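Local coordinates for protein DJ-1 homolog D (Arabidopsis thaliana, PDB 4OGG) that belongs to the DJ-1/PfpI family and carries two related alpha/beta domains of that family in a single chain, at residues G38-D43 with N69-E74; A137-G142 with W152-T157; G189-A194 with L380-S385; Q224-C229 with L261-D266. All coordinates share one frame; numbering follows the deposited sequence.

In the fold
Interactions 1 and 2 follow one another in the first DJ-1/PfpI domain, their centres about 32 Å apart, and both touch the second subunit. Interaction 3 then closes a loop of 185 residues, inside which interaction 4 is nested in the second domain; the nearest atoms of these two are about 5 Å apart. Interactions 1 and 4 lie about 40 Å apart (centres), on opposite sides of the chain's centre, yet each involves the outermost strand of a six-stranded mixed sheet or the loop just after it: 30-35 or 224-228. Centred about 32 Å from interaction 1, interaction 3 pairs strand 189-192, after helix 176-186, with C-terminal strand 383-386, joining the two halves of the chain.

Interaction 1: G38-D43 with N69-E74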
loop_
_atom_site.group_PDB
_atom_site.type_symbol
_atom_site.label_atom_id
_atom_site.label_comp_id
_atom_site.label_asym_id
_atom_site.label_seq_id
_atom_site.Cartn_x
_atom_site.Cartn_y
_atom_site.Cartn_z
ATOM N N GLY C 38 25.578 -13.365 0.576
ATOM C CA GLY C 38 25.902 -11.989 0.248
ATOM C C GLY C 38 25.632 -10.979 1.347
ATOM O O GLY C 38 25.847 -9.783 1.155
ATOM N N LYS C 39 25.159 -11.445 2.500
ATOM C CA LYS C 39 24.869 -10.546 3.611
ATOM C C LYS C 39 25.585 -10.987 4.877
ATOM O O LYS C 39 25.952 -12.153 5.017
ATOM C CB LYS C 39 23.358 -10.470 3.861
ATOM C CG LYS C 39 22.587 -9.923 2.671
ATOM C CD LYS C 39 21.152 -9.547 3.014
ATOM C CE LYS C 39 20.476 -8.913 1.804
ATOM N NZ LYS C 39 19.132 -8.349 2.114
ATOM N N LYS C 40 25.776 -10.045 5.795
ATOM C CA LYS C 40 26.466 -10.325 7.046
ATOM C C LYS C 40 25.544 -10.131 8.238
ATOM O O LYS C 40 24.463 -9.552 8.112
ATOM C CB LYS C 40 27.675 -9.398 7.196
ATOM C CG LYS C 40 28.581 -9.339 5.976
ATOM C CD LYS C 40 29.792 -8.449 6.229
ATOM C CE LYS C 40 29.379 -7.037 6.621
ATOM N NZ LYS C 40 30.564 -6.151 6.823
ATOM N N ALA C 41 25.977 -10.615 9.399
ATOM C CA ALA C 41 25.192 -10.473 10.615
ATOM C C ALA C 41 24.900 -8.994 10.814
ATOM O O ALA C 41 25.782 -8.148 10.648
ATOM C CB ALA C 41 25.963 -11.021 11.811
ATOM N N GLY C 42 23.658 -8.686 11.168
ATOM C CA GLY C 42 23.275 -7.304 11.365
ATOM C C GLY C 42 22.513 -6.766 10.167
ATOM O O GLY C 42 21.751 -5.809 10.301
ATOM N N ASP C 43 22.725 -7.365 8.997
ATOM C CA ASP C 43 22.025 -6.934 7.788
ATOM C C ASP C 43 20.574 -7.388 7.855
ATOM O O ASP C 43 20.240 -8.306 8.601
ATOM C CB ASP C 43 22.668 -7.523 6.528
ATOM C CG ASP C 43 23.986 -6.865 6.177
ATOM O OD1 ASP C 43 24.260 -5.755 6.679
ATOM O OD2 ASP C 43 24.737 -7.456 5.378
ATOM N N ASN C 69 21.462 -12.631 12.171
ATOM C CA ASN C 69 22.378 -12.630 13.306
ATOM C C ASN C 69 23.664 -13.399 13.022
ATOM O O ASN C 69 24.499 -13.578 13.912
ATOM C CB ASN C 69 21.699 -13.186 14.570
ATOM C CG ASN C 69 21.391 -14.672 14.484
ATOM O OD1 ASN C 69 21.746 -15.347 13.521
ATOM N ND2 ASN C 69 20.732 -15.189 15.513
ATOM N N ALA C 70 23.829 -13.839 11.779
ATOM C CA ALA C 70 25.023 -14.579 11.384
ATOM C C ALA C 70 25.455 -14.230 9.962
ATOM O O ALA C 70 24.675 -13.688 9.173
ATOM C CB ALA C 70 24.781 -16.072 11.509
ATOM N N THR C 71 26.701 -14.557 9.639
ATOM C CA THR C 71 27.265 -14.263 8.329
ATOM C C THR C 71 27.431 -15.522 7.482
ATOM O O THR C 71 28.238 -16.399 7.794
ATOM C CB THR C 71 28.631 -13.557 8.484
ATOM O OG1 THR C 71 28.475 -12.408 9.332
ATOM C CG2 THR C 71 29.170 -13.115 7.125
ATOM N N PHE C 72 26.663 -15.590 6.397
ATOM C CA PHE C 72 26.672 -16.724 5.479
ATOM C C PHE C 72 28.071 -17.205 5.087
ATOM O O PHE C 72 28.377 -18.395 5.178
ATOM C CB PHE C 72 25.885 -16.356 4.214
ATOM C CG PHE C 72 25.688 -17.502 3.267
ATOM C CD1 PHE C 72 26.707 -17.902 2.407
ATOM C CD2 PHE C 72 24.489 -18.206 3.256
ATOM C CE1 PHE C 72 26.535 -18.990 1.552
ATOM C CE2 PHE C 72 24.306 -19.294 2.406
ATOM C CZ PHE C 72 25.331 -19.688 1.552
ATOM N N ASP C 73 28.907 -16.270 4.652
ATOM C CA ASP C 73 30.267 -16.563 4.213
ATOM C C ASP C 73 31.171 -17.137 5.307
ATOM O O ASP C 73 32.227 -17.703 5.015
ATOM C CB ASP C 73 30.885 -15.283 3.632
ATOM C CG ASP C 73 32.274 -15.499 3.060
ATOM O OD1 ASP C 73 33.206 -15.788 3.839
ATOM O OD2 ASP C 73 32.434 -15.376 1.826
ATOM N N GLU C 74 30.750 -17.005 6.560
ATOM C CA GLU C 74 31.535 -17.493 7.689
ATOM C C GLU C 74 30.927 -18.715 8.374
ATOM O O GLU C 74 31.357 -19.101 9.462
ATOM C CB GLU C 74 31.711 -16.369 8.710
ATOM C CG GLU C 74 32.632 -15.255 8.243
ATOM C CD GLU C 74 32.505 -14.001 9.087
ATOM O OE1 GLU C 74 32.347 -14.121 10.320
ATOM O OE2 GLU C 74 32.572 -12.895 8.515
HETATM O O HOH W 1 24.326 -13.854 6.349
HETATM O O HOH W 2 28.141 -13.547 3.919
#
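The methyl of Ala41 sits over one face of the flat peptide that joins Asn69 to Ala70, with Ala41 CB 3.5 Å from Asn69 C. A second flat group, the carboxylate of Asp43, is met from above its plane: Lys40 N donates to Asp43 OD2 over 2.8 Å at 176°. Asp43 N returns a bond to Lys40 O, closing a type II turn with Gly42 at its third position. The turn presents Ala41 N to the other segment, where it donates to Thr71 OG1 (3.1 Å, 168°). Thr71 OG1 stands beside its own backbone N and anti to the carbonyl carbon (chi1 -54°), and Thr71 CG2 lies 4.0 Å from Lys40 CG, the two side chains running side by side in the same direction. Two waters bridge the segments. One donates to Lys39 O (2.8 Å) and accepts from Asp73 N; the other accepts from Phe72 N and lies within hydrogen-bonding distance of Lys39 O and Ala70 O. The Phe72 ring turns off to pack on Val35 and helix 98-110, while Lys39 NZ forms a salt bridge with Asp11. This surface contact thus ties a type II beta turn, between strands 30-35 and 44-51, to the loop leading toward strand 82-85 in the first DJ-1/PfpI domain.

Interaction 2: A137-G142 with W152-T157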
loop_
_atom_site.group_PDB
_atom_site.type_symbol
_atom_site.label_atom_id
_atom_site.label_comp_id
_atom_site.label_asym_id
_atom_site.label_seq_id
_atom_site.Cartn_x
_atom_site.Cartn_y
_atom_site.Cartn_z
ATOM N N ALA C 137 5.199 -30.233 -0.112
ATOM C CA ALA C 137 5.648 -28.852 -0.245
ATOM C C ALA C 137 4.443 -28.059 -0.695
ATOM O O ALA C 137 3.348 -28.609 -0.811
ATOM C CB ALA C 137 6.746 -28.755 -1.293
ATOM N N TYR C 138 4.621 -26.765 -0.936
ATOM C CA TYR C 138 3.492 -25.993 -1.421
ATOM C C TYR C 138 3.121 -26.724 -2.716
ATOM O O TYR C 138 3.999 -27.157 -3.464
ATOM C CB TYR C 138 3.895 -24.551 -1.712
ATOM C CG TYR C 138 2.701 -23.658 -1.925
ATOM C CD1 TYR C 138 1.841 -23.351 -0.869
ATOM C CD2 TYR C 138 2.400 -23.153 -3.189
ATOM C CE1 TYR C 138 0.708 -22.566 -1.064
ATOM C CE2 TYR C 138 1.266 -22.368 -3.396
ATOM C CZ TYR C 138 0.427 -22.079 -2.331
ATOM O OH TYR C 138 -0.692 -21.304 -2.528
ATOM N N ALA C 139 1.828 -26.877 -2.976
ATOM C CA ALA C 139 1.372 -27.612 -4.153
ATOM C C ALA C 139 2.058 -27.272 -5.479
ATOM O O ALA C 139 2.332 -28.165 -6.282
ATOM C CB ALA C 139 -0.149 -27.469 -4.297
ATOM N N THR C 140 2.345 -25.991 -5.702
ATOM C CA THR C 140 2.973 -25.550 -6.948
ATOM C C THR C 140 4.400 -26.062 -7.127
ATOM O O THR C 140 4.959 -25.986 -8.220
ATOM C CB THR C 140 3.007 -24.008 -7.039
ATOM O OG1 THR C 140 3.892 -23.489 -6.039
ATOM C CG2 THR C 140 1.618 -23.430 -6.829
ATOM N N VAL C 141 4.985 -26.574 -6.048
ATOM C CA VAL C 141 6.349 -27.089 -6.083
ATOM C C VAL C 141 6.374 -28.571 -6.478
ATOM O O VAL C 141 7.425 -29.119 -6.819
ATOM C CB VAL C 141 7.027 -26.897 -4.698
ATOM C CG1 VAL C 141 8.490 -27.341 -4.743
ATOM C CG2 VAL C 141 6.928 -25.439 -4.282
ATOM N N GLY C 142 5.202 -29.204 -6.450
ATOM C CA GLY C 142 5.096 -30.611 -6.798
ATOM C C GLY C 142 5.778 -31.026 -8.093
ATOM O O GLY C 142 6.586 -31.954 -8.095
ATOM N N TRP C 152 6.567 -37.620 -4.434
ATOM C CA TRP C 152 5.687 -36.507 -4.117
ATOM C C TRP C 152 4.433 -36.882 -3.349
ATOM O O TRP C 152 3.785 -37.892 -3.632
ATOM C CB TRP C 152 5.313 -35.783 -5.415
ATOM C CG TRP C 152 4.286 -34.707 -5.259
ATOM C CD1 TRP C 152 3.024 -34.701 -5.777
ATOM C CD2 TRP C 152 4.433 -33.473 -4.547
ATOM N NE1 TRP C 152 2.375 -33.539 -5.437
ATOM C CE2 TRP C 152 3.216 -32.766 -4.680
ATOM C CE3 TRP C 152 5.475 -32.893 -3.809
ATOM C CZ2 TRP C 152 3.008 -31.508 -4.102
ATOM C CZ3 TRP C 152 5.269 -31.639 -3.233
ATOM C CH2 TRP C 152 4.045 -30.962 -3.385
ATOM N N VAL C 153 4.106 -36.049 -2.367
ATOM C CA VAL C 153 2.921 -36.235 -1.547
ATOM C C VAL C 153 2.101 -34.951 -1.635
ATOM O O VAL C 153 2.360 -33.984 -0.922
ATOM C CB VAL C 153 3.293 -36.502 -0.072
ATOM C CG1 VAL C 153 2.029 -36.629 0.772
ATOM C CG2 VAL C 153 4.126 -37.772 0.031
ATOM N N GLU C 154 1.128 -34.942 -2.540
ATOM C CA GLU C 154 0.262 -33.785 -2.727
ATOM C C GLU C 154 -0.336 -33.396 -1.376
ATOM O O GLU C 154 -0.889 -34.239 -0.673
ATOM C CB GLU C 154 -0.859 -34.140 -3.707
ATOM C CG GLU C 154 -1.711 -32.968 -4.169
ATOM C CD GLU C 154 -0.929 -31.966 -4.997
ATOM O OE1 GLU C 154 -0.143 -32.392 -5.869
ATOM O OE2 GLU C 154 -1.108 -30.751 -4.784
ATOM N N PRO C 155 -0.214 -32.118 -0.984
ATOM C CA PRO C 155 -0.778 -31.707 0.305
ATOM C C PRO C 155 -2.297 -31.589 0.194
ATOM O O PRO C 155 -2.808 -30.653 -0.420
ATOM C CB PRO C 155 -0.100 -30.364 0.559
ATOM C CG PRO C 155 0.001 -29.793 -0.826
ATOM C CD PRO C 155 0.458 -30.988 -1.653
ATOM N N ILE C 156 -3.012 -32.549 0.775
ATOM C CA ILE C 156 -4.472 -32.549 0.727
ATOM C C ILE C 156 -5.037 -31.392 1.548
ATOM O O ILE C 156 -6.063 -30.808 1.194
ATOM C CB ILE C 156 -5.041 -33.882 1.256
ATOM C CG1 ILE C 156 -6.566 -33.884 1.127
ATOM C CG2 ILE C 156 -4.614 -34.095 2.702
ATOM C CD1 ILE C 156 -7.215 -35.179 1.563
ATOM N N THR C 157 -4.361 -31.073 2.647
ATOM C CA THR C 157 -4.753 -29.973 3.519
ATOM C C THR C 157 -3.504 -29.117 3.733
ATOM O O THR C 157 -2.383 -29.612 3.621
ATOM C CB THR C 157 -5.275 -30.481 4.880
ATOM O OG1 THR C 157 -4.291 -31.321 5.494
ATOM C CG2 THR C 157 -6.564 -31.271 4.690
HETATM O O HOH W 3 1.445 -30.617 -7.331
#
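A CH-pi contact between Gly142 and Trp152 ties the start of helix 142-147 to the chain leaving strand 151-152, in the first DJ-1/PfpI domain. Gly142 CA stands 3.4 Å from the centroid of the six-membered ring of Trp152, only 6° off the normal, and with no side chain on Gly142 the indole can come this near. On the opposite face Glu154 N lies by the five-membered ring near NE1, so backbone covers both faces of the indole, though at different rings. At its edge, in plane, lies the methyl of Ala137, with Ala137 CB 3.8 Å from Trp152 CZ3. Beyond the ring, Pro155 CG rests 3.6 Å from Ala137 O and also approaches the methyl of Ala139. Close by, the ring of Tyr138 meets that of His119, the residue after a modified cysteine, and Thr140 OG1 bonds to Glu285 of the second subunit. The Glu154 chain folds back at chi2, and its carboxylate reaches both segments: Glu154 OE2 comes to 3.5 Å from Ala139 CB, and a water donates to Ala139 O and to Glu154 OE1. Trp152 NE1 donates to the same oxygen, Glu154 OE1, at 2.8 Å; this acceptor lies exactly in the indole plane, while the N-H meets it from above the carboxylate plane.

Interaction 3: G189-A194 with L380-S385; sequences GKITGA and LGIQVS
Lys190 O is gripped by Ser385 N at 2.8 Å (169°) and by a donating water, while the CA-H of Val384 makes a further, weaker approach. The same pair is closed in the other direction by Lys190 N, 2.7 Å from Ser385 O. Two residues on from Lys190, and two back from Ser385, Thr192 and Gln383 repeat the exchange: Thr192 N donates to Gln383 O in the carbonyl plane (2.9 Å), and Gln383 N donates back to Thr192 O. Between these two hydrogen-bonded pairs, Ile191 and Val384 form a non-hydrogen-bonded pair, with Ile191 CG1 4.3 Å from Val384 CG2. On the face of Lys190, Thr192, Gln383 and Ser385, Thr192 OG1 lies between its own N and carbonyl carbon (chi1 54°), bonded to two waters. One of these also reaches Lys190 O and Ser385 OG; the other donates to Gly381 O and accepts from Gln383 NE2. The Lys190 chain curls until NZ donates to Ile191 O, above that carbonyl's plane. Past the strands, Ile382 CG1 presses to 3.1 Å from Gly193 O, just beyond the Schellman motif at Gly381 that ends helix 369-380. On the opposite face, Ile191 and Val384 reach helix 176-186, and Val384 also meets helices 208-221 and 369-380. The result is a two-stranded antiparallel ribbon, 158° between strand directions, joining segments that follow helices 176-186 and 369-380.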
loop_
_atom_site.group_PDB
_atom_site.type_symbol
_atom_site.label_atom_id
_atom_site.label_comp_id
_atom_site.label_asym_id
_atom_site.label_seq_id
_atom_site.Cartn_x
_atom_site.Cartn_y
_atom_site.Cartn_z
ATOM N N GLY C 189 15.036 -34.123 20.663
ATOM C CA GLY C 189 14.248 -33.516 21.716
ATOM C C GLY C 189 13.059 -34.327 22.200
ATOM O O GLY C 189 12.357 -34.971 21.420
ATOM N N LYS C 190 12.849 -34.296 23.510
ATOM C CA LYS C 190 11.737 -34.991 24.140
ATOM C C LYS C 190 10.905 -33.918 24.834
ATOM O O LYS C 190 11.435 -33.132 25.620
ATOM C CB LYS C 190 12.252 -35.999 25.171
ATOM C CG LYS C 190 11.156 -36.688 25.969
ATOM C CD LYS C 190 10.281 -37.554 25.075
ATOM C CE LYS C 190 9.156 -38.209 25.864
ATOM N NZ LYS C 190 8.215 -37.203 26.430
ATOM N N ILE C 191 9.611 -33.882 24.532
ATOM C CA ILE C 191 8.711 -32.896 25.114
ATOM C C ILE C 191 7.857 -33.526 26.207
ATOM O O ILE C 191 7.254 -34.579 26.004
ATOM C CB ILE C 191 7.770 -32.305 24.039
ATOM C CG1 ILE C 191 8.598 -31.723 22.891
ATOM C CG2 ILE C 191 6.873 -31.238 24.659
ATOM C CD1 ILE C 191 7.778 -31.341 21.675
ATOM N N THR C 192 7.804 -32.874 27.363
ATOM C CA THR C 192 7.018 -33.373 28.484
ATOM C C THR C 192 6.160 -32.282 29.105
ATOM O O THR C 192 6.503 -31.100 29.043
ATOM C CB THR C 192 7.923 -33.955 29.589
ATOM O OG1 THR C 192 8.902 -32.982 29.968
ATOM C CG2 THR C 192 8.625 -35.211 29.100
ATOM N N GLY C 193 5.044 -32.697 29.703
ATOM C CA GLY C 193 4.135 -31.772 30.361
ATOM C C GLY C 193 3.382 -30.830 29.439
ATOM O O GLY C 193 2.907 -29.783 29.882
ATOM N N ALA C 194 3.250 -31.208 28.169
ATOM C CA ALA C 194 2.567 -30.370 27.186
ATOM C C ALA C 194 1.056 -30.579 27.101
ATOM O O ALA C 194 0.397 -30.012 26.228
ATOM C CB ALA C 194 3.196 -30.574 25.811
ATOM N N LEU C 380 4.095 -23.485 33.240
ATOM C CA LEU C 380 3.200 -24.585 32.897
ATOM C C LEU C 380 3.845 -25.951 33.120
ATOM O O LEU C 380 3.176 -26.981 33.041
ATOM C CB LEU C 380 2.746 -24.464 31.439
ATOM C CG LEU C 380 1.746 -23.345 31.136
ATOM C CD1 LEU C 380 1.529 -23.236 29.637
ATOM C CD2 LEU C 380 0.433 -23.631 31.856
ATOM N N GLY C 381 5.143 -25.956 33.396
ATOM C CA GLY C 381 5.841 -27.209 33.622
ATOM C C GLY C 381 6.144 -27.969 32.344
ATOM O O GLY C 381 6.365 -29.182 32.376
ATOM N N ILE C 382 6.146 -27.261 31.215
ATOM C CA ILE C 382 6.439 -27.874 29.921
ATOM C C ILE C 382 7.942 -27.815 29.686
ATOM O O ILE C 382 8.558 -26.757 29.832
ATOM C CB ILE C 382 5.747 -27.128 28.758
ATOM C CG1 ILE C 382 4.238 -27.076 28.991
ATOM C CG2 ILE C 382 6.048 -27.832 27.441
ATOM C CD1 ILE C 382 3.483 -26.262 27.945
ATOM N N GLN C 383 8.529 -28.947 29.315
ATOM C CA GLN C 383 9.964 -28.999 29.078
ATOM C C GLN C 383 10.340 -29.697 27.782
ATOM O O GLN C 383 9.664 -30.623 27.338
ATOM C CB GLN C 383 10.661 -29.733 30.223
ATOM C CG GLN C 383 10.299 -29.241 31.610
ATOM C CD GLN C 383 10.961 -30.074 32.690
ATOM O OE1 GLN C 383 12.186 -30.079 32.822
ATOM N NE2 GLN C 383 10.152 -30.795 33.461
ATOM N N VAL C 384 11.429 -29.230 27.182
ATOM C CA VAL C 384 11.966 -29.826 25.966
ATOM C C VAL C 384 13.371 -30.220 26.384
ATOM O O VAL C 384 14.176 -29.364 26.746
ATOM C CB VAL C 384 12.041 -28.822 24.801
ATOM C CG1 VAL C 384 12.682 -29.488 23.585
ATOM C CG2 VAL C 384 10.647 -28.332 24.452
ATOM N N SER C 385 13.651 -31.516 26.353
ATOM C CA SER C 385 14.948 -32.027 26.763
ATOM C C SER C 385 15.622 -32.781 25.629
ATOM O O SER C 385 15.022 -33.659 25.014
ATOM C CB SER C 385 14.772 -32.959 27.962
ATOM O OG SER C 385 14.033 -32.322 28.990
HETATM O O HOH W 4 11.404 -33.110 28.535
HETATM O O HOH W 5 7.800 -31.442 31.914
#

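Interaction 4: Q224-C229 with L261-D266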
loop_
_atom_site.group_PDB
_atom_site.type_symbol
_atom_site.label_atom_id
_atom_site.label_comp_id
_atom_site.label_asym_id
_atom_site.label_seq_id
_atom_site.Cartn_x
_atom_site.Cartn_y
_atom_site.Cartn_z
ATOM N N GLN C 224 -3.168 -27.655 23.435
ATOM C CA GLN C 224 -4.407 -27.357 22.729
ATOM C C GLN C 224 -4.520 -25.849 22.908
ATOM O O GLN C 224 -4.601 -25.361 24.035
ATOM C CB GLN C 224 -5.596 -28.058 23.392
ATOM C CG GLN C 224 -6.955 -27.669 22.815
ATOM C CD GLN C 224 -7.052 -27.899 21.318
ATOM O OE1 GLN C 224 -6.738 -28.981 20.823
ATOM N NE2 GLN C 224 -7.499 -26.883 20.590
ATOM N N VAL C 225 -4.509 -25.112 21.803
ATOM C CA VAL C 225 -4.570 -23.659 21.878
ATOM C C VAL C 225 -5.771 -23.090 21.138
ATOM O O VAL C 225 -5.952 -23.344 19.948
ATOM C CB VAL C 225 -3.281 -23.034 21.295
ATOM C CG1 VAL C 225 -3.170 -21.577 21.712
ATOM C CG2 VAL C 225 -2.066 -23.828 21.762
ATOM N N ASP C 226 -6.586 -22.316 21.850
ATOM C CA ASP C 226 -7.769 -21.709 21.252
ATOM C C ASP C 226 -7.629 -20.194 21.177
ATOM O O ASP C 226 -6.991 -19.575 22.023
ATOM C CB ASP C 226 -9.023 -22.066 22.058
ATOM C CG ASP C 226 -9.262 -23.563 22.135
ATOM O OD1 ASP C 226 -9.192 -24.232 21.084
ATOM O OD2 ASP C 226 -9.526 -24.068 23.246
ATOM N N ALA C 227 -8.239 -19.606 20.155
ATOM C CA ALA C 227 -8.194 -18.163 19.955
ATOM C C ALA C 227 -9.617 -17.631 19.858
ATOM O O ALA C 227 -10.427 -18.150 19.088
ATOM C CB ALA C 227 -7.419 -17.838 18.681
ATOM N N VAL C 228 -9.919 -16.599 20.640
ATOM C CA VAL C 228 -11.253 -16.011 20.631
ATOM C C VAL C 228 -11.211 -14.490 20.540
ATOM O O VAL C 228 -10.206 -13.858 20.867
ATOM C CB VAL C 228 -12.045 -16.388 21.899
ATOM C CG1 VAL C 228 -12.129 -17.905 22.029
ATOM C CG2 VAL C 228 -11.385 -15.776 23.129
ATOM N N CYS C 229 -12.326 -13.919 20.095
ATOM C CA CYS C 229 -12.482 -12.476 19.960
ATOM C C CYS C 229 -13.964 -12.163 20.114
ATOM O O CYS C 229 -14.812 -12.858 19.558
ATOM C CB CYS C 229 -12.002 -12.006 18.583
ATOM S SG CYS C 229 -12.345 -10.260 18.217
ATOM N N LEU C 261 -9.806 -17.301 14.040
ATOM C CA LEU C 261 -10.181 -17.667 15.400
ATOM C C LEU C 261 -10.590 -19.135 15.397
ATOM O O LEU C 261 -10.954 -19.678 14.353
ATOM C CB LEU C 261 -11.341 -16.794 15.893
ATOM C CG LEU C 261 -11.067 -15.288 15.955
ATOM C CD1 LEU C 261 -12.294 -14.569 16.480
ATOM C CD2 LEU C 261 -9.864 -15.017 16.852
ATOM N N THR C 262 -10.538 -19.772 16.562
ATOM C CA THR C 262 -10.873 -21.189 16.665
ATOM C C THR C 262 -12.053 -21.496 17.579
ATOM O O THR C 262 -12.700 -22.533 17.428
ATOM C CB THR C 262 -9.678 -21.997 17.193
ATOM O OG1 THR C 262 -9.419 -21.623 18.553
ATOM C CG2 THR C 262 -8.434 -21.726 16.353
ATOM N N THR C 263 -12.328 -20.603 18.524
ATOM C CA THR C 263 -13.414 -20.827 19.471
ATOM C C THR C 263 -14.350 -19.630 19.601
ATOM O O THR C 263 -13.971 -18.496 19.309
ATOM C CB THR C 263 -12.849 -21.155 20.864
ATOM O OG1 THR C 263 -11.795 -22.117 20.735
ATOM C CG2 THR C 263 -13.939 -21.724 21.760
ATOM N N ASN C 264 -15.577 -19.889 20.040
ATOM C CA ASN C 264 -16.555 -18.822 20.216
ATOM C C ASN C 264 -16.383 -18.193 21.592
ATOM O O ASN C 264 -16.323 -18.892 22.604
ATOM C CB ASN C 264 -17.983 -19.360 20.070
ATOM C CG ASN C 264 -18.217 -20.048 18.740
ATOM O OD1 ASN C 264 -17.718 -19.612 17.705
ATOM N ND2 ASN C 264 -18.994 -21.123 18.762
ATOM N N PHE C 265 -16.304 -16.868 21.619
ATOM C CA PHE C 265 -16.135 -16.139 22.867
ATOM C C PHE C 265 -17.306 -16.409 23.812
ATOM O O PHE C 265 -17.120 -16.531 25.022
ATOM C CB PHE C 265 -16.007 -14.641 22.571
ATOM C CG PHE C 265 -15.620 -13.815 23.765
ATOM C CD1 PHE C 265 -16.588 -13.323 24.635
ATOM C CD2 PHE C 265 -14.282 -13.534 24.023
ATOM C CE1 PHE C 265 -16.229 -12.561 25.744
ATOM C CE2 PHE C 265 -13.912 -12.774 25.129
ATOM C CZ PHE C 265 -14.887 -12.286 25.992
ATOM N N ASP C 266 -18.509 -16.511 23.255
ATOM C CA ASP C 266 -19.702 -16.773 24.055
ATOM C C ASP C 266 -19.549 -18.092 24.805
ATOM O O ASP C 266 -19.500 -18.115 26.035
ATOM C CB ASP C 266 -20.943 -16.844 23.161
ATOM C CG ASP C 266 -21.134 -15.592 22.328
ATOM O OD1 ASP C 266 -21.191 -14.490 22.912
ATOM O OD2 ASP C 266 -21.229 -15.715 21.088
HETATM O O HOH W 6 -14.212 -15.830 19.103
#
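Leu261 packs against Ala227, Val228 and Cys229: its CB lies 3.6 Å from Ala227 O, and its two methyls part beyond CG. Leu261 CD2 meets Ala227 CB and the carbonyl carbon of Val228, while Leu261 CD1 presses to 3.3 Å from Cys229 CB, tighter than usual for two carbons. The Val228 and Thr263 side chains lie side by side, Val228 CG1 3.5 Å from Thr263 CB, while those of Val228 and Phe265 cross at about a right angle, Val228 CG2 3.8 Å from Phe265 CD2. The Phe265 ring itself packs on helix 291-302. The polar bonds centre on the backbone of Ala227: Ala227 N donates to Thr262 OG1 (2.8 Å, 163°), and Ala227 O accepts twice, from Thr262 N in the carbonyl plane, on a lone pair, and from Thr263 N at 3.2 Å, tilted 32° from that plane. Thr262 OG1, set between its own N and carbonyl carbon (chi1 67°), is also hydrogen-bonded to Thr263 OG1. Next to them, Asp226 directs OD2 to Tyr273. Strand 224-228 is outermost in its sheet within this chain, so Thr262 OG1 and two backbone N-H groups take up the outward N-H and C=O of Ala227 in place of strand pairing.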